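Local coordinates for cell wall binding protein cwp8 (Peptoclostridium difficile, PDB 5J6Q) that probably anchors itself to the clostridial cell wall through three CWB2 domains, as a component of the S-layer-associated surface of the bacterium, at residues Glu496-Asp500 with Asp521-Asn527; Ser342-Leu347 with Ser375-Thr381; Asp42-Asp46 with Ser68-Thr72; Val301-Arg305 with Thr535-Leu539. Residue numbers count along the deposited sequence, not the author numbering.

Contact 1: residues Glu496-Asp500 with Asp521-Asn527; sequences ENRKD and DGYVGGN. With SO4 (sulfate ion), chain C.
Arg498 (chi1 p) lays its guanidinium flat on the Tyr523 ring, centres 4.5 Å apart, planes at 28°, an off-centre cation-pi stack. The contact joins the start of helix 498-509 to the loop between strand 516-519 and helix 531-542 in the third CWB2 repeat, Lys499 and Asp521 CA atoms 7.8 Å apart. Arg498 NH1 donates to Asp521 O (2.8 Å) and Asn527 OD1 (3.0 Å), Asn527 ND2 bonding Glu427. Asn497 is the N-cap, its OD1 accepting from Lys499 N (2.9 Å) and Asp500 N (3.0 Å). Asp521 OD1 takes Tyr523 N at 3.0 Å, an Asx turn, and bonds Thr551 OG1; at Gly522 (phi 102°) a CB would clash with Arg498 NH1. Lys499 NZ, bonded mainly to Thr550, adds a weak salt bridge to Asp521 OD2 (3.5 Å). A sulfate, probably from the crystallisation liquor, accepts Arg498 N (2.7 Å) and NE (2.9 Å) at O3, NH2 (2.9 Å) at O4 and Tyr523 OH (2.8 Å) at O1. Backbone NH, guanidinium and phenol hydroxyl together suit an anion.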
loop_
_atom_site.group_PDB
_atom_site.type_symbol
_atom_site.label_atom_id
_atom_site.label_comp_id
_atom_site.label_asym_id
_atom_site.label_seq_id
_atom_site.Cartn_x
_atom_site.Cartn_y
_atom_site.Cartn_z
ATOM N N GLU A 496 27.724 -27.643 -0.854
ATOM C CA GLU A 496 28.952 -26.908 -0.648
ATOM C C GLU A 496 28.736 -25.734 0.321
ATOM O O GLU A 496 29.647 -25.373 1.055
ATOM C CB GLU A 496 29.433 -26.353 -2.014
ATOM C CG GLU A 496 30.639 -25.435 -1.922
ATOM C CD GLU A 496 30.876 -24.662 -3.207
ATOM O OE1 GLU A 496 31.076 -23.431 -3.126
ATOM O OE2 GLU A 496 30.865 -25.285 -4.296
ATOM N N ASN A 497 27.548 -25.116 0.307
ATOM C CA ASN A 497 27.221 -24.001 1.215
ATOM C C ASN A 497 25.766 -24.145 1.633
ATOM O O ASN A 497 25.053 -25.062 1.188
ATOM C CB ASN A 497 27.513 -22.636 0.554
ATOM C CG ASN A 497 26.766 -22.422 -0.719
ATOM O OD1 ASN A 497 25.494 -22.542 -0.716
ATOM N ND2 ASN A 497 27.441 -22.252 -1.888
ATOM N N ARG A 498 25.338 -23.263 2.497
ATOM C CA ARG A 498 24.020 -23.320 3.077
ATOM C C ARG A 498 22.844 -23.149 2.056
ATOM O O ARG A 498 21.759 -23.648 2.345
ATOM C CB ARG A 498 23.904 -22.211 4.183
ATOM C CG ARG A 498 23.654 -20.835 3.576
ATOM C CD ARG A 498 23.856 -19.742 4.619
ATOM N NE ARG A 498 25.152 -19.879 5.328
ATOM C CZ ARG A 498 25.434 -19.304 6.505
ATOM N NH1 ARG A 498 24.520 -18.586 7.136
ATOM N NH2 ARG A 498 26.647 -19.401 7.024
ATOM N N LYS A 499 23.072 -22.443 0.915
ATOM C CA LYS A 499 22.062 -22.236 -0.070
ATOM C C LYS A 499 21.958 -23.609 -0.874
ATOM O O LYS A 499 20.818 -24.021 -1.186
ATOM C CB LYS A 499 22.318 -21.059 -1.013
ATOM C CG LYS A 499 22.267 -19.747 -0.243
ATOM C CD LYS A 499 22.783 -18.626 -0.996
ATOM C CE LYS A 499 21.680 -18.113 -1.869
ATOM N NZ LYS A 499 20.615 -17.518 -1.075
ATOM N N ASP A 500 23.081 -24.267 -1.156
ATOM C CA ASP A 500 23.029 -25.587 -1.786
ATOM C C ASP A 500 22.388 -26.591 -0.848
ATOM O O ASP A 500 21.617 -27.397 -1.293
ATOM C CB ASP A 500 24.384 -26.073 -2.222
ATOM C CG ASP A 500 25.020 -25.131 -3.167
ATOM O OD1 ASP A 500 24.253 -24.508 -4.019
ATOM O OD2 ASP A 500 26.269 -24.924 -3.038
ATOM N N ASP A 521 19.035 -15.914 5.101
ATOM C CA ASP A 521 19.925 -17.068 5.333
ATOM C C ASP A 521 21.161 -16.841 6.289
ATOM O O ASP A 521 21.915 -17.756 6.545
ATOM C CB ASP A 521 20.466 -17.459 3.943
ATOM C CG ASP A 521 21.215 -16.265 3.238
ATOM O OD1 ASP A 521 21.458 -15.234 3.890
ATOM O OD2 ASP A 521 21.557 -16.387 2.051
ATOM N N GLY A 522 21.408 -15.626 6.746
ATOM C CA GLY A 522 22.492 -15.448 7.723
ATOM C C GLY A 522 23.770 -14.888 7.104
ATOM O O GLY A 522 24.716 -14.616 7.806
ATOM N N TYR A 523 23.775 -14.675 5.775
ATOM C CA TYR A 523 24.905 -14.186 4.981
ATOM C C TYR A 523 25.007 -12.647 5.189
ATOM O O TYR A 523 26.059 -12.106 4.973
ATOM C CB TYR A 523 24.685 -14.539 3.485
ATOM C CG TYR A 523 25.203 -15.903 3.018
ATOM C CD1 TYR A 523 24.556 -16.600 1.994
ATOM C CD2 TYR A 523 26.347 -16.463 3.578
ATOM C CE1 TYR A 523 25.030 -17.831 1.551
ATOM C CE2 TYR A 523 26.838 -17.686 3.133
ATOM C CZ TYR A 523 26.176 -18.369 2.119
ATOM O OH TYR A 523 26.645 -19.600 1.727
ATOM N N VAL A 524 23.894 -11.935 5.526
ATOM C CA VAL A 524 23.956 -10.488 5.900
ATOM C C VAL A 524 23.692 -10.411 7.404
ATOM O O VAL A 524 22.620 -10.803 7.923
ATOM C CB VAL A 524 22.952 -9.626 5.119
ATOM C CG1 VAL A 524 22.914 -8.205 5.624
ATOM C CG2 VAL A 524 23.280 -9.648 3.622
ATOM N N GLY A 525 24.729 -10.003 8.162
ATOM C CA GLY A 525 24.575 -9.821 9.590
ATOM C C GLY A 525 24.859 -11.049 10.402
ATOM O O GLY A 525 24.630 -11.015 11.600
ATOM N N GLY A 526 25.336 -12.160 9.781
ATOM C CA GLY A 526 25.691 -13.350 10.574
ATOM C C GLY A 526 24.522 -14.291 10.879
ATOM O O GLY A 526 23.356 -13.998 10.593
ATOM N N ASN A 527 24.838 -15.452 11.480
ATOM C CA ASN A 527 23.889 -16.535 11.818
ATOM C C ASN A 527 22.727 -16.151 12.785
ATOM O O ASN A 527 21.612 -16.745 12.692
ATOM C CB ASN A 527 24.684 -17.728 12.306
ATOM C CG ASN A 527 25.421 -18.433 11.131
ATOM O OD1 ASN A 527 25.357 -17.989 9.960
ATOM N ND2 ASN A 527 26.099 -19.552 11.340
HETATM S S SO4 C . 28.436 -21.457 4.191
HETATM O O1 SO4 C . 28.819 -20.687 3.060
HETATM O O2 SO4 C . 29.195 -22.578 4.244
HETATM O O3 SO4 C . 26.983 -21.800 4.127
HETATM O O4 SO4 C . 28.687 -20.661 5.384
HETATM O O HOH W 1 27.793 -17.070 9.111
#

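Contact 2: residues Ser342-Leu347 with Ser375-Thr381; sequences SKKDSL and SKVSKET
Lys344 O is the acceptor on which this contact turns: it receives Ser378 N at 2.9 Å and Ser378 OG at 2.7 Å. The same serine is the N-cap of helix 379-386; with chi1 p, its OG donates its proton to Lys344 O and accepts from Thr381 N (3.2 Å), so one hydroxyl both starts the helix and holds the opposing loop. Segment 342-347 leaves its strand at Ser342 and turns tightly, Lys344 at phi/psi -66/-47 and Asp345 at -96/11, before Ser346 extends again; a weak bond from Lys343 N to Ser346 O (2.9 Å) spans the turn. Lys344 and Val377 bring their CA atoms to 4.2 Å, and Ser346 and Thr381 theirs to 5.8 Å. Lys376 O meets Lys344 CA at 3.0 Å in a CA-H...O contact, and Lys376 NZ turns back to Ser375 O (3.2 Å). A water donates to Asp345 O (3.3 Å) and Glu380 OE2 (3.0 Å). Away from these groups, Thr381 CG2 lies 3.8 Å from Ser342 OG. Within this CWB2 domain the contact joins the loops following parallel strands 339-342 and 367-371, with strand 313-318 between those strands and Arg395 of strand 392-396 bonding Val377 O.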
loop_
_atom_site.group_PDB
_atom_site.type_symbol
_atom_site.label_atom_id
_atom_site.label_comp_id
_atom_site.label_asym_id
_atom_site.label_seq_id
_atom_site.Cartn_x
_atom_site.Cartn_y
_atom_site.Cartn_z
ATOM N N SER A 342 13.262 -14.242 24.154
ATOM C CA SER A 342 13.500 -13.419 25.317
ATOM C C SER A 342 14.924 -12.894 25.352
ATOM O O SER A 342 15.824 -13.505 24.778
ATOM C CB SER A 342 13.302 -14.241 26.593
ATOM O OG SER A 342 13.148 -13.390 27.714
ATOM N N LYS A 343 15.115 -11.742 25.991
ATOM C CA LYS A 343 16.482 -11.337 26.208
ATOM C C LYS A 343 16.913 -12.257 27.402
ATOM O O LYS A 343 16.067 -12.882 28.050
ATOM C CB LYS A 343 16.528 -9.852 26.559
ATOM C CG LYS A 343 16.983 -8.972 25.392
ATOM C CD LYS A 343 15.930 -7.958 25.002
ATOM C CE LYS A 343 16.486 -6.953 23.998
ATOM N NZ LYS A 343 15.713 -5.686 24.045
ATOM N N LYS A 344 18.184 -12.369 27.667
ATOM C CA LYS A 344 18.650 -13.163 28.790
ATOM C C LYS A 344 18.184 -12.489 30.074
ATOM O O LYS A 344 17.658 -13.148 30.953
ATOM C CB LYS A 344 20.195 -13.246 28.813
ATOM C CG LYS A 344 20.723 -13.849 30.120
ATOM C CD LYS A 344 22.245 -13.880 30.180
ATOM C CE LYS A 344 22.705 -14.474 31.494
ATOM N NZ LYS A 344 24.190 -14.491 31.616
ATOM N N ASP A 345 18.367 -11.164 30.171
ATOM C CA ASP A 345 17.995 -10.456 31.398
ATOM C C ASP A 345 16.634 -9.799 31.386
ATOM O O ASP A 345 16.370 -9.014 32.290
ATOM C CB ASP A 345 19.054 -9.399 31.727
ATOM C CG ASP A 345 20.370 -10.009 32.152
ATOM O OD1 ASP A 345 20.371 -11.184 32.577
ATOM O OD2 ASP A 345 21.399 -9.320 32.047
ATOM N N SER A 346 15.764 -10.077 30.385
ATOM C CA SER A 346 14.416 -9.496 30.410
ATOM C C SER A 346 13.489 -10.053 29.331
ATOM O O SER A 346 13.906 -10.777 28.432
ATOM C CB SER A 346 14.470 -7.982 30.279
ATOM O OG SER A 346 15.204 -7.598 29.138
ATOM N N LEU A 347 12.229 -9.693 29.445
ATOM C CA LEU A 347 11.188 -10.092 28.525
ATOM C C LEU A 347 10.658 -8.802 27.956
ATOM O O LEU A 347 10.058 -8.024 28.703
ATOM C CB LEU A 347 10.070 -10.858 29.254
ATOM C CG LEU A 347 9.235 -11.771 28.362
ATOM C CD1 LEU A 347 10.089 -12.884 27.808
ATOM C CD2 LEU A 347 8.102 -12.367 29.159
ATOM N N SER A 375 22.040 -18.806 30.551
ATOM C CA SER A 375 22.966 -18.086 29.688
ATOM C C SER A 375 22.198 -17.499 28.487
ATOM O O SER A 375 22.706 -16.645 27.778
ATOM C CB SER A 375 24.031 -19.056 29.182
ATOM O OG SER A 375 23.770 -20.366 29.680
ATOM N N LYS A 376 20.977 -17.980 28.269
ATOM C CA LYS A 376 20.090 -17.578 27.181
ATOM C C LYS A 376 18.880 -16.860 27.780
ATOM O O LYS A 376 18.548 -15.760 27.366
ATOM C CB LYS A 376 19.631 -18.819 26.391
ATOM C CG LYS A 376 20.588 -19.258 25.269
ATOM C CD LYS A 376 22.057 -19.018 25.596
ATOM C CE LYS A 376 22.808 -18.418 24.434
ATOM N NZ LYS A 376 22.925 -16.934 24.554
ATOM N N VAL A 377 18.233 -17.504 28.772
ATOM C CA VAL A 377 17.088 -16.967 29.485
ATOM C C VAL A 377 17.398 -17.103 30.993
ATOM O O VAL A 377 17.360 -18.213 31.527
ATOM C CB VAL A 377 15.784 -17.726 29.146
ATOM C CG1 VAL A 377 14.597 -16.971 29.730
ATOM C CG2 VAL A 377 15.623 -17.919 27.632
ATOM N N SER A 378 17.694 -15.994 31.670
ATOM C CA SER A 378 18.070 -16.048 33.092
ATOM C C SER A 378 17.052 -16.722 34.037
ATOM O O SER A 378 15.924 -17.074 33.669
ATOM C CB SER A 378 18.342 -14.638 33.613
ATOM O OG SER A 378 17.174 -13.843 33.529
ATOM N N LYS A 379 17.492 -16.905 35.278
ATOM C CA LYS A 379 16.676 -17.492 36.328
ATOM C C LYS A 379 15.630 -16.465 36.716
ATOM O O LYS A 379 14.490 -16.823 37.002
ATOM C CB LYS A 379 17.560 -17.859 37.541
ATOM C CG LYS A 379 16.772 -18.453 38.700
ATOM C CD LYS A 379 16.501 -19.945 38.480
ATOM N N GLU A 380 16.017 -15.177 36.699
ATOM C CA GLU A 380 15.099 -14.097 37.054
ATOM C C GLU A 380 13.963 -13.912 36.041
ATOM O O GLU A 380 12.861 -13.569 36.459
ATOM C CB GLU A 380 15.845 -12.771 37.225
ATOM C CG GLU A 380 15.095 -11.830 38.150
ATOM C CD GLU A 380 15.684 -10.440 38.174
ATOM O OE1 GLU A 380 16.244 -10.039 39.219
ATOM O OE2 GLU A 380 15.578 -9.748 37.142
ATOM N N THR A 381 14.192 -14.113 34.724
ATOM C CA THR A 381 13.048 -13.958 33.815
ATOM C C THR A 381 12.124 -15.144 34.111
ATOM O O THR A 381 10.891 -15.035 34.082
ATOM C CB THR A 381 13.498 -13.941 32.314
ATOM O OG1 THR A 381 13.968 -12.626 31.990
ATOM C CG2 THR A 381 12.328 -14.306 31.345
HETATM O O HOH W 2 17.585 -10.466 34.961
#

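Contact 3: residues Asp42-Asp46 with Ser68-Thr72; sequences DIKVD and SLKVT
Two backbone bonds of 2.8 Å, Lys44 N to Thr72 O and Thr72 N to Lys44 O, make Lys44 and Thr72 an antiparallel hydrogen-bonded pair (CA-CA 5.2 Å). Next comes Val45 opposite Val71, a non-hydrogen-bonded pair with CA atoms 4.6 Å apart. Beyond it Asp46 N donates to Lys70 O (3.0 Å), but at phi/psi 52/53 Asp46 leaves the strand, so its side chain (chi1 m) supplies the return acceptor, Lys70 N reaching Asp46 OD1 at 3.1 Å. One water lies 2.7 Å from both Asp46 OD2 and Ser68 O, another 3.1 Å from Asp42 O and 2.6 Å from Thr72 OG1. The strand axes run at 176°, 4.7 Å apart. One face carries Lys44 and Thr72, Lys44 NZ making a weak salt bridge to Asp42 OD2 (3.4 Å). The other carries Val45 and Val71, with Ile43 CG2 4.1 Å from Val71 CG1 and Val45 CG1 4.4 Å from Leu69 CD2, against helices 13-24 and 53-61. In this mixed sheet, strand 68-75 lies between 41-45 and 178-183. One face thus bears polar side chains and the other packs aliphatic groups on helices, while a carboxylate stands in for backbone where the strand ends.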
loop_
_atom_site.group_PDB
_atom_site.type_symbol
_atom_site.label_atom_id
_atom_site.label_comp_id
_atom_site.label_asym_id
_atom_site.label_seq_id
_atom_site.Cartn_x
_atom_site.Cartn_y
_atom_site.Cartn_z
ATOM N N ASP A 42 -19.702 33.923 -8.686
ATOM C CA ASP A 42 -20.956 33.277 -8.458
ATOM C C ASP A 42 -20.544 32.066 -7.559
ATOM O O ASP A 42 -19.839 31.128 -7.984
ATOM C CB ASP A 42 -21.596 32.873 -9.824
ATOM C CG ASP A 42 -22.822 32.028 -9.601
ATOM O OD1 ASP A 42 -23.196 31.864 -8.451
ATOM O OD2 ASP A 42 -23.412 31.509 -10.607
ATOM N N ILE A 43 -20.947 32.104 -6.300
ATOM C CA ILE A 43 -20.506 31.064 -5.422
ATOM C C ILE A 43 -21.666 30.292 -4.751
ATOM O O ILE A 43 -22.569 30.893 -4.211
ATOM C CB ILE A 43 -19.678 31.652 -4.358
ATOM C CG1 ILE A 43 -18.542 32.533 -5.008
ATOM C CG2 ILE A 43 -19.166 30.573 -3.467
ATOM C CD1 ILE A 43 -17.401 32.836 -4.001
ATOM N N LYS A 44 -21.578 28.968 -4.776
ATOM C CA LYS A 44 -22.643 28.162 -4.229
ATOM C C LYS A 44 -22.131 27.041 -3.439
ATOM O O LYS A 44 -20.994 26.624 -3.563
ATOM C CB LYS A 44 -23.476 27.593 -5.398
ATOM C CG LYS A 44 -24.208 28.640 -6.128
ATOM C CD LYS A 44 -24.300 28.272 -7.572
ATOM C CE LYS A 44 -25.673 28.420 -8.094
ATOM N NZ LYS A 44 -25.690 29.516 -9.047
ATOM N N VAL A 45 -23.031 26.526 -2.584
ATOM C CA VAL A 45 -22.793 25.397 -1.725
ATOM C C VAL A 45 -23.928 24.353 -2.102
ATOM O O VAL A 45 -25.040 24.627 -1.725
ATOM C CB VAL A 45 -22.931 25.883 -0.271
ATOM C CG1 VAL A 45 -22.877 24.665 0.664
ATOM C CG2 VAL A 45 -21.763 26.879 0.051
ATOM N N ASP A 46 -23.628 23.201 -2.802
ATOM C CA ASP A 46 -24.652 22.205 -3.278
ATOM C C ASP A 46 -25.656 22.990 -4.011
ATOM O O ASP A 46 -26.806 22.999 -3.628
ATOM C CB ASP A 46 -25.295 21.479 -2.082
ATOM C CG ASP A 46 -24.362 20.445 -1.474
ATOM O OD1 ASP A 46 -23.386 20.061 -2.153
ATOM O OD2 ASP A 46 -24.606 20.018 -0.300
ATOM N N SER A 68 -20.315 14.881 2.694
ATOM C CA SER A 68 -19.524 15.857 1.986
ATOM C C SER A 68 -20.463 16.903 1.346
ATOM O O SER A 68 -21.695 16.690 1.305
ATOM C CB SER A 68 -18.655 15.125 0.955
ATOM O OG SER A 68 -19.331 14.792 -0.247
ATOM N N LEU A 69 -19.894 18.048 0.851
ATOM C CA LEU A 69 -20.713 19.038 0.165
ATOM C C LEU A 69 -19.789 19.652 -0.873
ATOM O O LEU A 69 -18.549 19.536 -0.723
ATOM C CB LEU A 69 -21.265 20.136 1.132
ATOM C CG LEU A 69 -20.175 20.846 2.009
ATOM C CD1 LEU A 69 -19.277 21.788 1.196
ATOM C CD2 LEU A 69 -20.891 21.707 3.161
ATOM N N LYS A 70 -20.313 20.288 -1.880
ATOM C CA LYS A 70 -19.377 20.904 -2.834
ATOM C C LYS A 70 -19.548 22.416 -2.856
ATOM O O LYS A 70 -20.656 22.871 -2.738
ATOM C CB LYS A 70 -19.644 20.442 -4.305
ATOM C CG LYS A 70 -19.603 18.916 -4.584
ATOM C CD LYS A 70 -20.442 18.573 -5.878
ATOM C CE LYS A 70 -20.547 17.078 -6.180
ATOM N NZ LYS A 70 -21.561 16.791 -7.263
ATOM N N VAL A 71 -18.447 23.163 -3.023
ATOM C CA VAL A 71 -18.478 24.597 -3.214
ATOM C C VAL A 71 -18.153 24.919 -4.626
ATOM O O VAL A 71 -17.089 24.562 -5.094
ATOM C CB VAL A 71 -17.486 25.325 -2.331
ATOM C CG1 VAL A 71 -17.658 26.838 -2.532
ATOM C CG2 VAL A 71 -17.672 24.945 -0.884
ATOM N N THR A 72 -19.037 25.588 -5.331
ATOM C CA THR A 72 -18.682 25.923 -6.668
ATOM C C THR A 72 -18.468 27.449 -6.686
ATOM O O THR A 72 -19.221 28.236 -6.057
ATOM C CB THR A 72 -19.776 25.475 -7.719
ATOM O OG1 THR A 72 -20.963 26.208 -7.470
ATOM C CG2 THR A 72 -20.024 23.941 -7.697
HETATM O O HOH W 3 -21.162 28.480 -8.748
HETATM O O HOH W 4 -24.214 17.637 0.912
#

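Contact 4: residues Val301-Arg305 with Thr535-Leu539; sequences VSKER and TAAPL
Thr535 lies within helix 531-542 of the toprim-like parallel alpha/beta fold of the CWB2 repeats; segment 535-539 runs nearly parallel to segment 301-305 of helix 294-305 (crossing angle 15°, axes 9.7 Å apart), the two helices being assigned to the third and first repeats and packed on strands 286-289 and 572-575. Its carbonyl O touches Val301 CG1 at 3.4 Å, while its hydroxyl turns to Asp532 O. Ala536 follows, its CA 6.2 Å from the CA of Val301 and its CB 4.2 Å from Val301 CG2; both side chains also rest on Ile575. After Ala537, which faces away toward Ala329, comes Pro538. Its nitrogen has no hydrogen to give, and the helix kinks here, Leu539 N also lacking its bond to the turn before. Pro538 CB lies over one face of the Arg305 guanidinium, 3.4 Å from CZ. Leu539, chi1 t and chi2 p, has its CB 4.0 Å from Val301 CG1 and 3.7 Å from Arg305 CD, and its CD1 4.0 Å from Glu304 CG. Arg305, whose NH2 also bonds Ala337 O, works through two waters: NE reaches Pro538 O weakly through one, and the other lies 2.9 Å from Arg305 NH2 and 2.8 Å from Thr535 O.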
loop_
_atom_site.group_PDB
_atom_site.type_symbol
_atom_site.label_atom_id
_atom_site.label_comp_id
_atom_site.label_asym_id
_atom_site.label_seq_id
_atom_site.Cartn_x
_atom_site.Cartn_y
_atom_site.Cartn_z
ATOM N N VAL A 301 4.570 -13.908 13.356
ATOM C CA VAL A 301 4.395 -15.338 13.039
ATOM C C VAL A 301 3.327 -15.902 14.017
ATOM O O VAL A 301 2.416 -16.623 13.586
ATOM C CB VAL A 301 5.688 -16.194 13.157
ATOM C CG1 VAL A 301 5.403 -17.712 13.091
ATOM C CG2 VAL A 301 6.633 -15.797 12.020
ATOM N N SER A 302 3.435 -15.559 15.298
ATOM C CA SER A 302 2.471 -16.056 16.291
ATOM C C SER A 302 1.042 -15.617 15.907
ATOM O O SER A 302 0.117 -16.443 15.937
ATOM C CB SER A 302 2.826 -15.584 17.693
ATOM O OG SER A 302 2.075 -16.315 18.644
ATOM N N LYS A 303 0.854 -14.350 15.498
ATOM C CA LYS A 303 -0.501 -13.988 15.067
ATOM C C LYS A 303 -0.989 -14.804 13.874
ATOM O O LYS A 303 -2.187 -15.067 13.770
ATOM C CB LYS A 303 -0.576 -12.523 14.754
ATOM C CG LYS A 303 -0.452 -11.740 16.090
ATOM C CD LYS A 303 0.059 -10.367 15.713
ATOM C CE LYS A 303 0.020 -9.372 16.854
ATOM N NZ LYS A 303 -0.186 -8.014 16.293
ATOM N N GLU A 304 -0.065 -15.258 13.001
ATOM C CA GLU A 304 -0.496 -16.021 11.878
ATOM C C GLU A 304 -0.880 -17.398 12.326
ATOM O O GLU A 304 -1.855 -17.954 11.825
ATOM C CB GLU A 304 0.596 -16.085 10.801
ATOM C CG GLU A 304 0.079 -16.687 9.522
ATOM C CD GLU A 304 -0.969 -15.801 8.821
ATOM O OE1 GLU A 304 -0.890 -14.524 8.932
ATOM O OE2 GLU A 304 -1.838 -16.398 8.156
ATOM N N ARG A 305 -0.139 -17.951 13.284
ATOM C CA ARG A 305 -0.418 -19.291 13.755
ATOM C C ARG A 305 -1.617 -19.376 14.711
ATOM O O ARG A 305 -2.331 -20.379 14.661
ATOM C CB ARG A 305 0.823 -19.856 14.489
ATOM C CG ARG A 305 2.000 -19.950 13.513
ATOM C CD ARG A 305 3.223 -20.587 14.129
ATOM N NE ARG A 305 2.917 -21.903 14.689
ATOM C CZ ARG A 305 3.472 -22.367 15.787
ATOM N NH1 ARG A 305 3.131 -23.574 16.245
ATOM N NH2 ARG A 305 4.388 -21.655 16.431
ATOM N N THR A 535 11.650 -18.924 13.962
ATOM C CA THR A 535 10.274 -18.713 14.496
ATOM C C THR A 535 9.209 -19.149 13.476
ATOM O O THR A 535 8.141 -19.597 13.895
ATOM C CB THR A 535 9.998 -17.255 14.876
ATOM O OG1 THR A 535 10.248 -16.384 13.800
ATOM C CG2 THR A 535 10.832 -16.805 16.077
ATOM N N ALA A 536 9.515 -19.080 12.130
ATOM C CA ALA A 536 8.525 -19.535 11.171
ATOM C C ALA A 536 8.516 -21.054 10.835
ATOM O O ALA A 536 7.538 -21.523 10.185
ATOM C CB ALA A 536 8.655 -18.754 9.857
ATOM N N ALA A 537 9.471 -21.823 11.220
ATOM C CA ALA A 537 9.419 -23.204 10.783
ATOM C C ALA A 537 8.058 -23.954 11.235
ATOM O O ALA A 537 7.606 -24.700 10.416
ATOM C CB ALA A 537 10.636 -23.962 11.283
ATOM N N PRO A 538 7.443 -23.818 12.469
ATOM C CA PRO A 538 6.170 -24.557 12.783
ATOM C C PRO A 538 5.087 -24.052 11.904
ATOM O O PRO A 538 4.120 -24.771 11.593
ATOM C CB PRO A 538 5.915 -24.250 14.289
ATOM C CG PRO A 538 7.122 -23.251 14.696
ATOM C CD PRO A 538 8.176 -23.461 13.696
ATOM N N LEU A 539 5.198 -22.731 11.492
ATOM C CA LEU A 539 4.212 -22.188 10.607
ATOM C C LEU A 539 4.352 -22.851 9.225
ATOM O O LEU A 539 3.335 -23.360 8.658
ATOM C CB LEU A 539 4.335 -20.672 10.580
ATOM C CG LEU A 539 3.639 -20.047 9.379
ATOM C CD1 LEU A 539 2.137 -20.167 9.542
ATOM C CD2 LEU A 539 3.931 -18.576 9.294
HETATM O O HOH W 5 6.405 -19.570 16.029
HETATM O O HOH W 6 1.319 -23.442 13.033
#

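Overall arrangement
From the N terminus, contact 3 comes first, pairing strands 41-45 and 68-75 around a short excursion that includes helix 53-61; it stands far from the rest, on the other side of the chain's centre, about 53 Å from contact 4 between centres. Contact 4 then opens at 301-305 and closes some 230 residues later at 535-539. Contacts 2 and 1 follow one another within that span, each a local closure inside one CWB2 repeat, and none of the closures cross. Contact 4 brings the first and third CWB2 repeats together, in keeping with strand 286-289 joining strands 516-519, 547-549 and 572-575 in one parallel sheet. Contacts 1 and 2 lie about 21 and 22 Å from it, centre to centre.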